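Local structure of DNA polymerase III subunit beta (Pseudomonas aeruginosa, 4TSZ) at residues Leu136-Asp141 / Leu205-Thr210; Ser345-Leu350 / Tyr361-Pro365; Thr272-Asn277 / Ile294-Pro299; Glu51-Arg57 / Gly230-Ser236. The protein tethers DNA polymerases and other proteins to DNA and so confers processivity on them, as the beta subunit of DNA polymerase III. All blocks are in the same frame, centred on the assembly; numbering follows the deposited sequence.

Overall arrangement
Contacts 1 and 4 share a hydrophobic layer: their centres lie 14 Å apart, and on the 199-208 helix Leu-208 packs on Phe-232, Phe-234 and Leu-54 of the strand pair, Leu-205 on Phe-234. Contact 4 is backbone pairing between the N-terminal and central domains, whereas contact 1 is helix-end packing inside the central domain. Contacts 2 and 3 both lie in the C-terminal domain, with centres 19 Å apart and no touch. Contact 2 is a short antiparallel ladder bordering the bound peptide; contact 3 relies on van der Waals contact and a bridging water. All four are partly buried; contact 1 is nearest the chain centre (about 6 Å), contact 3 farthest (about 30 Å), beside the second subunit.

Contact 1. Residues Leu136-Asp141 / Leu205-Thr210; sequences LRRLID and LARLLT
Arg-137 loses 93 Å² to the contact, the most of any residue here. It sits on the last turns of helix 133-141, which meet the last turn of helix 199-208 with Arg-137 CA and Ala-206 CA 5.2 Å apart. With its first three chi angles t, its extended side chain lays a guanidinium face over Ala-206 O (CZ to O, 3.3 Å), while NH1 gives Leu-209 O a weak hydrogen bond of 3.4 Å. Its NE forms a salt bridge with Asp-141 OD2 (3.0 Å), one helical turn on, and water 1 links NH2 to Arg-207 O (2.9 Å each). Ala-206 CB fits against Ile-140 CG2 at 3.6 Å. Leu-209, centre of an inverse gamma turn (phi/psi -80/64), is the first residue to leave helical geometry; its CD1 lies 3.8 Å from Leu-136 CG. In this helix packing of the central domain, Leu-136, Leu-205 and Leu-209 face the sheet of strands 215-221 and 232-237, while Leu-139 rests on strand 177-184 of the other eight-stranded sheet.

Contact 2. Residues Ser345-Leu350 / Tyr361-Pro365; sequences SNSSAL and YVVMP
Segment 361-365 runs antiparallel to 345-350, end-to-end directions 173° apart. Tyr-361 sends its ring away, its OH bonding to Arg-142 O, but its own O lies 3.4 Å from Leu-350 CA in a CA-H...O contact. Val-362 forms a non-hydrogen-bonded pair with Leu-350 (CA-CA 4.8 Å); with Leu-350 at chi1 t, chi2 p, Val-362 CG2 stands 4.1 Å from Leu-350 CD1. Val-363 and Ala-349 meet as a hydrogen-bonded pair (CA-CA 5.2 Å): Ala-349 N to Val-363 O 2.9 Å, Val-363 N to Ala-349 O 3.0 Å. These are the arms of the C-terminal domain's 349-353/359-363 beta hairpin, and the bound peptide packs on Val-362, Met-364, Pro-365 and Asn-346, so the open end of the hairpin, with the residues flanking it, borders the peptide. Met-364, with all three chi angles m, curls its SD to 2.9 Å from Ser-348 OG. Pro-365 turns its ring toward the 345-348 loop, CG lying 3.4 Å from both Ser-345 O and Ser-347 O, and its backbone hydrogen-bonds to the peptide.

Contact 3. Residues Thr272-Asn277 / Ile294-Pro299; sequences TAILSN and IQANNP
Segment 272-277 leaves the end of helix 262-273 through a type I turn, Ala-273 to Ser-276, and passes beside strand 294-297, with Ser-276 CA 4.9 Å from Ala-296 CA and Asn-277 CA 4.5 Å from Asn-298 CA. The turn is closed internally, since Ala-273 O accepts both Ser-276 N (3.0 Å) and, with Ser-276 at chi1 p, Ser-276 OG (2.8 Å). Van der Waals contacts carry most of the interface. Ala-296 CB sits 3.2 Å from Thr-272 O and 4.0 Å from Ser-276 CB, Ile-294 CG2 lies 3.5 Å from Thr-272 OG1, which bonds Ala-268 O, and Asn-277 ND2 meets Pro-299 CG at 3.6 Å while its OD1 bonds Lys-279 N. Among polar contacts, Leu-275 O approaches Asn-298 N at 3.3 Å, but the angle is too poor for a hydrogen bond. Water 2 links instead, donating to Ile-274 O (2.8 Å) and Ser-276 O (2.6 Å) and accepting from Asn-298 ND2 (3.1 Å), which also bonds Glu-302. The turn faces the second subunit of the ring-forming dimer, Leu-275 packing on its Thr-108 and Asn-298 on its Lys-75. Lacking direct hydrogen bonds between them, the segments depend on close fit and one bridging water.

Contact 4. Residues Glu51-Arg57 / Gly230-Ser236; sequences EVELVGR and GEFTFTS
Leu-54 lies against two phenylalanines of the partner strand: in the chi1 t, chi2 p rotamer its CD1 is 3.6 Å from Phe-232 CD1 and 4.0 Å from Phe-234 CB. Val-52 CG1 extends this face, 4.1 Å from Phe-234 CE2. Strands 52-57 and 232-236 are antiparallel, their axes 4.6 Å apart at closest and 171° between directions. Glu-53 with Thr-235 and Val-55 with Thr-233 are hydrogen-bonded pairs: Glu-53 N to Thr-235 O 2.7 Å, Thr-235 N to Glu-53 O 2.8 Å, Val-55 N to Thr-233 O and Thr-233 N to Val-55 O both 2.9 Å. Val-52/Ser-236, Leu-54/Phe-234 and Gly-56/Phe-232 are non-hydrogen-bonded. At the end of the ladder Arg-57 N bonds Glu-231 O weakly (3.3 Å), and its side chain bends back (chi1 m, chi3 m), so that NH1 bonds Gly-230 O (2.7 Å) and NH2 makes a weak bond to Thr-233 OG1 (2.7 Å). The phi/psi of Gly-230, 90/-38, calls for glycine. The pairing joins the N-terminal and central domains in a continuous eight-stranded antiparallel sheet in which the pair lies between strands 42-48 and 224-228; Leu-208 of helix 199-208 covers the Leu-54, Phe-232 and Phe-234 face.

Contact 1. Residues Leu136-Asp141 / Leu205-Thr210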
loop_
_atom_site.group_PDB
_atom_site.type_symbol
_atom_site.label_atom_id
_atom_site.label_comp_id
_atom_site.label_asym_id
_atom_site.label_seq_id
_atom_site.Cartn_x
_atom_site.Cartn_y
_atom_site.Cartn_z
ATOM N N LEU E 136 -2.100 27.897 -3.920
ATOM C CA LEU E 136 -2.479 27.498 -2.566
ATOM C C LEU E 136 -1.931 26.112 -2.221
ATOM O O LEU E 136 -1.412 25.932 -1.120
ATOM C CB LEU E 136 -4.000 27.570 -2.351
ATOM C CG LEU E 136 -4.521 27.205 -0.951
ATOM C CD1 LEU E 136 -3.877 28.063 0.144
ATOM C CD2 LEU E 136 -6.024 27.310 -0.895
ATOM N N ARG E 137 -2.029 25.147 -3.165
ATOM C CA ARG E 137 -1.512 23.795 -2.983
ATOM C C ARG E 137 0.007 23.816 -2.719
ATOM O O ARG E 137 0.465 23.084 -1.840
ATOM C CB ARG E 137 -1.849 22.877 -4.176
ATOM C CG ARG E 137 -1.817 21.414 -3.764
ATOM C CD ARG E 137 -1.779 20.430 -4.903
ATOM N NE ARG E 137 -1.496 19.094 -4.378
ATOM C CZ ARG E 137 -2.177 17.998 -4.691
ATOM N NH1 ARG E 137 -3.188 18.058 -5.551
ATOM N NH2 ARG E 137 -1.847 16.831 -4.153
ATOM N N ARG E 138 0.766 24.662 -3.467
ATOM C CA ARG E 138 2.211 24.880 -3.319
ATOM C C ARG E 138 2.531 25.316 -1.880
ATOM O O ARG E 138 3.418 24.742 -1.268
ATOM C CB ARG E 138 2.709 25.942 -4.317
ATOM C CG ARG E 138 4.225 26.214 -4.276
ATOM C CD ARG E 138 4.622 27.451 -5.087
ATOM N NE ARG E 138 6.059 27.479 -5.421
ATOM C CZ ARG E 138 6.982 28.239 -4.818
ATOM N NH1 ARG E 138 6.640 29.059 -3.834
ATOM N NH2 ARG E 138 8.251 28.185 -5.203
ATOM N N LEU E 139 1.787 26.303 -1.332
ATOM C CA LEU E 139 1.980 26.795 0.040
ATOM C C LEU E 139 1.847 25.677 1.070
ATOM O O LEU E 139 2.676 25.587 1.983
ATOM C CB LEU E 139 1.012 27.940 0.377
ATOM C CG LEU E 139 1.216 29.270 -0.350
ATOM C CD1 LEU E 139 0.142 30.239 0.029
ATOM C CD2 LEU E 139 2.567 29.900 -0.025
ATOM N N ILE E 140 0.834 24.795 0.889
ATOM C CA ILE E 140 0.573 23.670 1.792
ATOM C C ILE E 140 1.646 22.586 1.615
ATOM O O ILE E 140 2.261 22.195 2.603
ATOM C CB ILE E 140 -0.875 23.102 1.652
ATOM C CG1 ILE E 140 -1.947 24.193 1.886
ATOM C CG2 ILE E 140 -1.085 21.891 2.594
ATOM C CD1 ILE E 140 -3.400 23.838 1.390
ATOM N N ASP E 141 1.858 22.105 0.369
ATOM C CA ASP E 141 2.811 21.038 0.059
ATOM C C ASP E 141 4.275 21.392 0.356
ATOM O O ASP E 141 5.039 20.498 0.694
ATOM C CB ASP E 141 2.644 20.530 -1.383
ATOM C CG ASP E 141 1.354 19.768 -1.663
ATOM O OD1 ASP E 141 0.689 19.329 -0.689
ATOM O OD2 ASP E 141 1.017 19.592 -2.854
ATOM N N LEU E 205 -7.544 19.521 2.296
ATOM C CA LEU E 205 -7.667 20.636 1.364
ATOM C C LEU E 205 -6.629 20.557 0.229
ATOM O O LEU E 205 -7.010 20.693 -0.938
ATOM C CB LEU E 205 -7.592 21.993 2.094
ATOM C CG LEU E 205 -7.675 23.256 1.218
ATOM C CD1 LEU E 205 -8.963 23.291 0.382
ATOM C CD2 LEU E 205 -7.526 24.518 2.056
ATOM N N ALA E 206 -5.337 20.320 0.562
ATOM C CA ALA E 206 -4.258 20.207 -0.435
ATOM C C ALA E 206 -4.547 19.103 -1.456
ATOM O O ALA E 206 -4.342 19.319 -2.653
ATOM C CB ALA E 206 -2.918 19.958 0.240
ATOM N N ARG E 207 -5.070 17.951 -0.989
ATOM C CA ARG E 207 -5.425 16.820 -1.846
ATOM C C ARG E 207 -6.603 17.138 -2.768
ATOM O O ARG E 207 -6.660 16.607 -3.880
ATOM C CB ARG E 207 -5.704 15.556 -1.026
ATOM C CG ARG E 207 -4.453 14.926 -0.422
ATOM C CD ARG E 207 -4.752 13.568 0.211
ATOM N NE ARG E 207 -5.718 13.648 1.311
ATOM C CZ ARG E 207 -5.387 13.753 2.595
ATOM N NH1 ARG E 207 -4.109 13.805 2.958
ATOM N NH2 ARG E 207 -6.330 13.808 3.527
ATOM N N LEU E 208 -7.518 18.007 -2.319
ATOM C CA LEU E 208 -8.680 18.443 -3.095
ATOM C C LEU E 208 -8.319 19.438 -4.201
ATOM O O LEU E 208 -9.044 19.510 -5.192
ATOM C CB LEU E 208 -9.759 19.040 -2.175
ATOM C CG LEU E 208 -10.459 18.083 -1.201
ATOM C CD1 LEU E 208 -11.241 18.865 -0.145
ATOM C CD2 LEU E 208 -11.386 17.099 -1.931
ATOM N N LEU E 209 -7.207 20.195 -4.042
ATOM C CA LEU E 209 -6.761 21.219 -4.998
ATOM C C LEU E 209 -6.028 20.613 -6.219
ATOM O O LEU E 209 -4.845 20.878 -6.452
ATOM C CB LEU E 209 -5.925 22.319 -4.300
ATOM C CG LEU E 209 -6.594 23.090 -3.163
ATOM C CD1 LEU E 209 -5.565 23.790 -2.306
ATOM C CD2 LEU E 209 -7.639 24.060 -3.671
ATOM N N THR E 210 -6.770 19.819 -7.010
ATOM C CA THR E 210 -6.284 19.087 -8.188
ATOM C C THR E 210 -6.302 19.872 -9.515
ATOM O O THR E 210 -5.557 19.517 -10.440
ATOM C CB THR E 210 -6.997 17.726 -8.293
ATOM O OG1 THR E 210 -8.417 17.928 -8.281
ATOM C CG2 THR E 210 -6.595 16.768 -7.176
HETATM O O HOH W 1 -4.263 15.338 -4.947
#

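Contact 2. Residues Ser345-Leu350 / Tyr361-Pro365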
loop_
_atom_site.group_PDB
_atom_site.type_symbol
_atom_site.label_atom_id
_atom_site.label_comp_id
_atom_site.label_asym_id
_atom_site.label_seq_id
_atom_site.Cartn_x
_atom_site.Cartn_y
_atom_site.Cartn_z
ATOM N N SER E 345 27.533 25.446 16.040
ATOM C CA SER E 345 27.041 24.107 16.373
ATOM C C SER E 345 25.750 24.068 17.209
ATOM O O SER E 345 25.061 23.047 17.213
ATOM C CB SER E 345 28.141 23.286 17.039
ATOM O OG SER E 345 28.435 23.743 18.348
ATOM N N ASN E 346 25.425 25.170 17.906
ATOM C CA ASN E 346 24.241 25.263 18.765
ATOM C C ASN E 346 23.076 26.002 18.103
ATOM O O ASN E 346 21.988 26.072 18.677
ATOM C CB ASN E 346 24.614 25.918 20.102
ATOM C CG ASN E 346 25.742 25.231 20.837
ATOM O OD1 ASN E 346 26.815 25.804 21.053
ATOM N ND2 ASN E 346 25.535 23.985 21.227
ATOM N N SER E 347 23.297 26.535 16.891
ATOM C CA SER E 347 22.299 27.311 16.161
ATOM C C SER E 347 21.714 26.602 14.958
ATOM O O SER E 347 22.347 25.715 14.373
ATOM C CB SER E 347 22.860 28.672 15.763
ATOM O OG SER E 347 23.382 29.349 16.894
ATOM N N SER E 348 20.486 27.021 14.604
ATOM C CA SER E 348 19.680 26.516 13.490
ATOM C C SER E 348 20.333 26.638 12.116
ATOM O O SER E 348 21.136 27.550 11.892
ATOM C CB SER E 348 18.350 27.260 13.445
ATOM O OG SER E 348 17.325 26.526 14.086
ATOM N N ALA E 349 19.936 25.758 11.188
ATOM C CA ALA E 349 20.341 25.791 9.794
ATOM C C ALA E 349 19.161 26.482 9.102
ATOM O O ALA E 349 18.009 26.233 9.465
ATOM C CB ALA E 349 20.486 24.384 9.244
ATOM N N LEU E 350 19.443 27.381 8.166
ATOM C CA LEU E 350 18.434 28.042 7.348
ATOM C C LEU E 350 18.613 27.477 5.948
ATOM O O LEU E 350 19.739 27.405 5.447
ATOM C CB LEU E 350 18.585 29.569 7.360
ATOM C CG LEU E 350 17.633 30.405 6.458
ATOM C CD1 LEU E 350 16.142 30.217 6.829
ATOM C CD2 LEU E 350 18.004 31.888 6.505
ATOM N N TYR E 361 13.328 27.205 5.366
ATOM C CA TYR E 361 13.286 26.043 6.252
ATOM C C TYR E 361 14.296 26.198 7.352
ATOM O O TYR E 361 15.452 26.506 7.095
ATOM C CB TYR E 361 13.512 24.743 5.468
ATOM C CG TYR E 361 12.544 24.615 4.314
ATOM C CD1 TYR E 361 11.260 24.115 4.511
ATOM C CD2 TYR E 361 12.877 25.082 3.043
ATOM C CE1 TYR E 361 10.333 24.068 3.470
ATOM C CE2 TYR E 361 11.959 25.035 1.991
ATOM C CZ TYR E 361 10.685 24.527 2.209
ATOM O OH TYR E 361 9.782 24.449 1.177
ATOM N N VAL E 362 13.847 26.014 8.589
ATOM C CA VAL E 362 14.688 26.177 9.777
ATOM C C VAL E 362 14.788 24.835 10.496
ATOM O O VAL E 362 13.764 24.207 10.733
ATOM C CB VAL E 362 14.126 27.295 10.690
ATOM C CG1 VAL E 362 15.038 27.538 11.884
ATOM C CG2 VAL E 362 13.911 28.595 9.902
ATOM N N VAL E 363 16.017 24.366 10.786
ATOM C CA VAL E 363 16.216 23.102 11.485
ATOM C C VAL E 363 17.129 23.342 12.683
ATOM O O VAL E 363 18.295 23.688 12.489
ATOM C CB VAL E 363 16.752 21.943 10.576
ATOM C CG1 VAL E 363 16.821 20.627 11.357
ATOM C CG2 VAL E 363 15.904 21.759 9.324
ATOM N N MET E 364 16.625 23.119 13.909
ATOM C CA MET E 364 17.452 23.220 15.115
ATOM C C MET E 364 18.408 22.015 15.136
ATOM O O MET E 364 17.995 20.893 14.802
ATOM C CB MET E 364 16.616 23.212 16.412
ATOM C CG MET E 364 16.068 24.566 16.806
ATOM S SD MET E 364 17.291 25.926 16.919
ATOM C CE MET E 364 18.040 25.565 18.482
ATOM N N PRO E 365 19.682 22.222 15.520
ATOM C CA PRO E 365 20.614 21.085 15.571
ATOM C C PRO E 365 20.407 20.169 16.788
ATOM O O PRO E 365 19.512 20.385 17.610
ATOM C CB PRO E 365 21.985 21.776 15.611
ATOM C CG PRO E 365 21.736 23.050 16.311
ATOM C CD PRO E 365 20.340 23.478 15.934
#

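Contact 3. Residues Thr272-Asn277 / Ile294-Pro299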
loop_
_atom_site.group_PDB
_atom_site.type_symbol
_atom_site.label_atom_id
_atom_site.label_comp_id
_atom_site.label_asym_id
_atom_site.label_seq_id
_atom_site.Cartn_x
_atom_site.Cartn_y
_atom_site.Cartn_z
ATOM N N THR E 272 23.771 7.436 4.663
ATOM C CA THR E 272 24.231 7.527 6.053
ATOM C C THR E 272 23.117 7.238 7.073
ATOM O O THR E 272 23.390 6.610 8.091
ATOM C CB THR E 272 24.999 8.835 6.329
ATOM O OG1 THR E 272 24.142 9.949 6.100
ATOM C CG2 THR E 272 26.273 8.960 5.499
ATOM N N ALA E 273 21.861 7.659 6.768
ATOM C CA ALA E 273 20.673 7.463 7.610
ATOM C C ALA E 273 20.443 5.999 7.995
ATOM O O ALA E 273 20.009 5.736 9.120
ATOM C CB ALA E 273 19.433 8.022 6.922
ATOM N N ILE E 274 20.778 5.052 7.079
ATOM C CA ILE E 274 20.675 3.592 7.289
ATOM C C ILE E 274 21.388 3.171 8.588
ATOM O O ILE E 274 20.852 2.364 9.350
ATOM C CB ILE E 274 21.172 2.796 6.037
ATOM C CG1 ILE E 274 20.298 3.130 4.796
ATOM C CG2 ILE E 274 21.204 1.267 6.288
ATOM C CD1 ILE E 274 20.962 2.905 3.437
ATOM N N LEU E 275 22.568 3.754 8.851
ATOM C CA LEU E 275 23.340 3.442 10.052
ATOM C C LEU E 275 23.225 4.444 11.209
ATOM O O LEU E 275 24.002 4.382 12.161
ATOM C CB LEU E 275 24.781 3.036 9.716
ATOM C CG LEU E 275 24.907 1.853 8.738
ATOM C CD1 LEU E 275 26.357 1.491 8.501
ATOM C CD2 LEU E 275 24.097 0.630 9.216
ATOM N N SER E 276 22.225 5.343 11.148
ATOM C CA SER E 276 21.968 6.281 12.240
ATOM C C SER E 276 21.035 5.579 13.247
ATOM O O SER E 276 20.392 4.580 12.898
ATOM C CB SER E 276 21.336 7.572 11.725
ATOM O OG SER E 276 19.987 7.385 11.329
ATOM N N ASN E 277 20.987 6.085 14.491
ATOM C CA ASN E 277 20.111 5.580 15.557
ATOM C C ASN E 277 18.662 5.599 15.032
ATOM O O ASN E 277 18.230 6.610 14.477
ATOM C CB ASN E 277 20.251 6.466 16.799
ATOM C CG ASN E 277 19.549 5.946 18.026
ATOM O OD1 ASN E 277 18.316 5.880 18.104
ATOM N ND2 ASN E 277 20.317 5.605 19.035
ATOM N N ILE E 294 29.930 13.669 6.188
ATOM C CA ILE E 294 28.750 13.179 6.899
ATOM C C ILE E 294 29.073 11.861 7.588
ATOM O O ILE E 294 29.612 10.948 6.962
ATOM C CB ILE E 294 27.499 13.054 5.983
ATOM C CG1 ILE E 294 27.297 14.315 5.117
ATOM C CG2 ILE E 294 26.219 12.709 6.808
ATOM C CD1 ILE E 294 26.635 14.049 3.811
ATOM N N GLN E 295 28.734 11.764 8.875
ATOM C CA GLN E 295 28.957 10.548 9.644
ATOM C C GLN E 295 27.703 10.187 10.446
ATOM O O GLN E 295 27.016 11.068 10.964
ATOM C CB GLN E 295 30.184 10.701 10.555
ATOM C CG GLN E 295 30.642 9.414 11.220
ATOM C CD GLN E 295 30.676 9.551 12.720
ATOM O OE1 GLN E 295 29.640 9.666 13.389
ATOM N NE2 GLN E 295 31.876 9.524 13.283
ATOM N N ALA E 296 27.411 8.884 10.524
ATOM C CA ALA E 296 26.299 8.339 11.290
ATOM C C ALA E 296 26.712 7.044 11.967
ATOM O O ALA E 296 27.410 6.214 11.372
ATOM C CB ALA E 296 25.101 8.093 10.392
ATOM N N ASN E 297 26.277 6.872 13.217
ATOM C CA ASN E 297 26.513 5.647 13.983
ATOM C C ASN E 297 25.324 5.294 14.850
ATOM O O ASN E 297 24.478 6.152 15.128
ATOM C CB ASN E 297 27.854 5.634 14.738
ATOM C CG ASN E 297 28.082 6.810 15.646
ATOM O OD1 ASN E 297 27.432 6.962 16.683
ATOM N ND2 ASN E 297 29.036 7.650 15.287
ATOM N N ASN E 298 25.210 4.009 15.199
ATOM C CA ASN E 298 24.084 3.503 15.962
ATOM C C ASN E 298 24.546 2.784 17.261
ATOM O O ASN E 298 25.761 2.642 17.453
ATOM C CB ASN E 298 23.195 2.622 15.040
ATOM C CG ASN E 298 23.837 1.356 14.515
ATOM O OD1 ASN E 298 24.801 0.822 15.072
ATOM N ND2 ASN E 298 23.255 0.799 13.464
ATOM N N PRO E 299 23.628 2.321 18.162
ATOM C CA PRO E 299 24.085 1.642 19.393
ATOM C C PRO E 299 24.905 0.361 19.179
ATOM O O PRO E 299 25.724 0.036 20.037
ATOM C CB PRO E 299 22.782 1.375 20.159
ATOM C CG PRO E 299 21.790 2.333 19.578
ATOM C CD PRO E 299 22.152 2.403 18.134
HETATM O O HOH W 2 20.833 2.135 12.124
#

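Contact 4. Residues Glu51-Arg57 / Gly230-Ser236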
loop_
_atom_site.group_PDB
_atom_site.type_symbol
_atom_site.label_atom_id
_atom_site.label_comp_id
_atom_site.label_asym_id
_atom_site.label_seq_id
_atom_site.Cartn_x
_atom_site.Cartn_y
_atom_site.Cartn_z
ATOM N N GLU E 51 -14.949 18.325 12.204
ATOM C CA GLU E 51 -13.803 19.238 12.073
ATOM C C GLU E 51 -13.893 19.887 10.695
ATOM O O GLU E 51 -13.851 21.113 10.574
ATOM C CB GLU E 51 -12.456 18.483 12.265
ATOM C CG GLU E 51 -11.199 19.341 12.086
ATOM C CD GLU E 51 -9.908 18.628 11.693
ATOM O OE1 GLU E 51 -9.505 18.748 10.513
ATOM O OE2 GLU E 51 -9.273 17.991 12.568
ATOM N N VAL E 52 -14.026 19.039 9.661
ATOM C CA VAL E 52 -14.154 19.443 8.272
ATOM C C VAL E 52 -15.513 19.028 7.723
ATOM O O VAL E 52 -16.087 18.032 8.159
ATOM C CB VAL E 52 -12.973 19.001 7.339
ATOM C CG1 VAL E 52 -11.618 19.419 7.902
ATOM C CG2 VAL E 52 -13.001 17.505 7.044
ATOM N N GLU E 53 -16.020 19.813 6.773
ATOM C CA GLU E 53 -17.260 19.545 6.065
ATOM C C GLU E 53 -16.983 19.707 4.577
ATOM O O GLU E 53 -16.426 20.724 4.154
ATOM C CB GLU E 53 -18.389 20.484 6.519
ATOM C CG GLU E 53 -19.713 20.163 5.857
ATOM C CD GLU E 53 -20.778 21.221 6.034
ATOM O OE1 GLU E 53 -21.708 21.000 6.844
ATOM O OE2 GLU E 53 -20.686 22.271 5.359
ATOM N N LEU E 54 -17.360 18.707 3.796
ATOM C CA LEU E 54 -17.193 18.767 2.356
ATOM C C LEU E 54 -18.549 18.639 1.684
ATOM O O LEU E 54 -19.326 17.752 2.028
ATOM C CB LEU E 54 -16.193 17.710 1.861
ATOM C CG LEU E 54 -15.705 17.841 0.403
ATOM C CD1 LEU E 54 -15.094 19.214 0.118
ATOM C CD2 LEU E 54 -14.663 16.789 0.092
ATOM N N VAL E 55 -18.840 19.559 0.754
ATOM C CA VAL E 55 -20.097 19.611 0.004
ATOM C C VAL E 55 -19.807 19.496 -1.498
ATOM O O VAL E 55 -18.992 20.240 -2.026
ATOM C CB VAL E 55 -20.946 20.882 0.333
ATOM C CG1 VAL E 55 -22.253 20.913 -0.472
ATOM C CG2 VAL E 55 -21.229 20.999 1.833
ATOM N N GLY E 56 -20.484 18.562 -2.154
ATOM C CA GLY E 56 -20.424 18.355 -3.597
ATOM C C GLY E 56 -21.775 18.670 -4.209
ATOM O O GLY E 56 -22.810 18.406 -3.594
ATOM N N ARG E 57 -21.783 19.269 -5.405
ATOM C CA ARG E 57 -23.029 19.652 -6.074
ATOM C C ARG E 57 -23.121 19.112 -7.493
ATOM O O ARG E 57 -22.119 19.095 -8.213
ATOM C CB ARG E 57 -23.221 21.182 -6.059
ATOM C CG ARG E 57 -23.814 21.708 -4.756
ATOM C CD ARG E 57 -23.609 23.208 -4.590
ATOM N NE ARG E 57 -22.332 23.516 -3.928
ATOM C CZ ARG E 57 -21.204 23.867 -4.552
ATOM N NH1 ARG E 57 -21.180 24.001 -5.872
ATOM N NH2 ARG E 57 -20.099 24.108 -3.856
ATOM N N GLY E 230 -16.665 25.547 -6.997
ATOM C CA GLY E 230 -17.813 25.411 -7.891
ATOM C C GLY E 230 -18.360 24.002 -7.934
ATOM O O GLY E 230 -19.579 23.810 -8.017
ATOM N N GLU E 231 -17.455 23.004 -7.887
ATOM C CA GLU E 231 -17.801 21.584 -7.815
ATOM C C GLU E 231 -17.867 21.140 -6.340
ATOM O O GLU E 231 -18.641 20.237 -6.005
ATOM C CB GLU E 231 -16.840 20.707 -8.646
ATOM C CG GLU E 231 -15.357 20.910 -8.361
ATOM C CD GLU E 231 -14.407 20.164 -9.279
ATOM O OE1 GLU E 231 -13.431 19.571 -8.765
ATOM O OE2 GLU E 231 -14.616 20.198 -10.513
ATOM N N PHE E 232 -17.074 21.813 -5.462
ATOM C CA PHE E 232 -17.036 21.547 -4.026
ATOM C C PHE E 232 -16.895 22.782 -3.129
ATOM O O PHE E 232 -16.331 23.799 -3.531
ATOM C CB PHE E 232 -15.987 20.463 -3.658
ATOM C CG PHE E 232 -14.528 20.895 -3.555
ATOM C CD1 PHE E 232 -14.059 21.562 -2.426
ATOM C CD2 PHE E 232 -13.611 20.568 -4.554
ATOM C CE1 PHE E 232 -12.715 21.952 -2.325
ATOM C CE2 PHE E 232 -12.259 20.963 -4.456
ATOM C CZ PHE E 232 -11.824 21.655 -3.344
ATOM N N THR E 233 -17.391 22.654 -1.890
ATOM C CA THR E 233 -17.247 23.632 -0.818
ATOM C C THR E 233 -16.615 22.889 0.355
ATOM O O THR E 233 -17.176 21.906 0.860
ATOM C CB THR E 233 -18.566 24.335 -0.440
ATOM O OG1 THR E 233 -19.081 25.015 -1.579
ATOM C CG2 THR E 233 -18.384 25.334 0.699
ATOM N N PHE E 234 -15.431 23.343 0.752
ATOM C CA PHE E 234 -14.692 22.782 1.869
ATOM C C PHE E 234 -14.780 23.763 3.022
ATOM O O PHE E 234 -14.492 24.943 2.841
ATOM C CB PHE E 234 -13.221 22.513 1.470
ATOM C CG PHE E 234 -12.258 22.264 2.612
ATOM C CD1 PHE E 234 -11.643 23.326 3.273
ATOM C CD2 PHE E 234 -11.931 20.975 2.996
ATOM C CE1 PHE E 234 -10.758 23.099 4.327
ATOM C CE2 PHE E 234 -11.030 20.746 4.040
ATOM C CZ PHE E 234 -10.449 21.811 4.699
ATOM N N THR E 235 -15.168 23.277 4.202
ATOM C CA THR E 235 -15.212 24.098 5.408
ATOM C C THR E 235 -14.475 23.379 6.520
ATOM O O THR E 235 -14.694 22.191 6.743
ATOM C CB THR E 235 -16.647 24.498 5.816
ATOM O OG1 THR E 235 -17.377 24.932 4.668
ATOM C CG2 THR E 235 -16.663 25.605 6.853
ATOM N N SER E 236 -13.586 24.094 7.202
ATOM C CA SER E 236 -12.849 23.552 8.332
ATOM C C SER E 236 -12.928 24.509 9.495
ATOM O O SER E 236 -12.838 25.720 9.313
ATOM C CB SER E 236 -11.386 23.300 7.962
ATOM O OG SER E 236 -10.627 22.848 9.071
HETATM O O HOH W 3 -18.591 22.790 3.495
#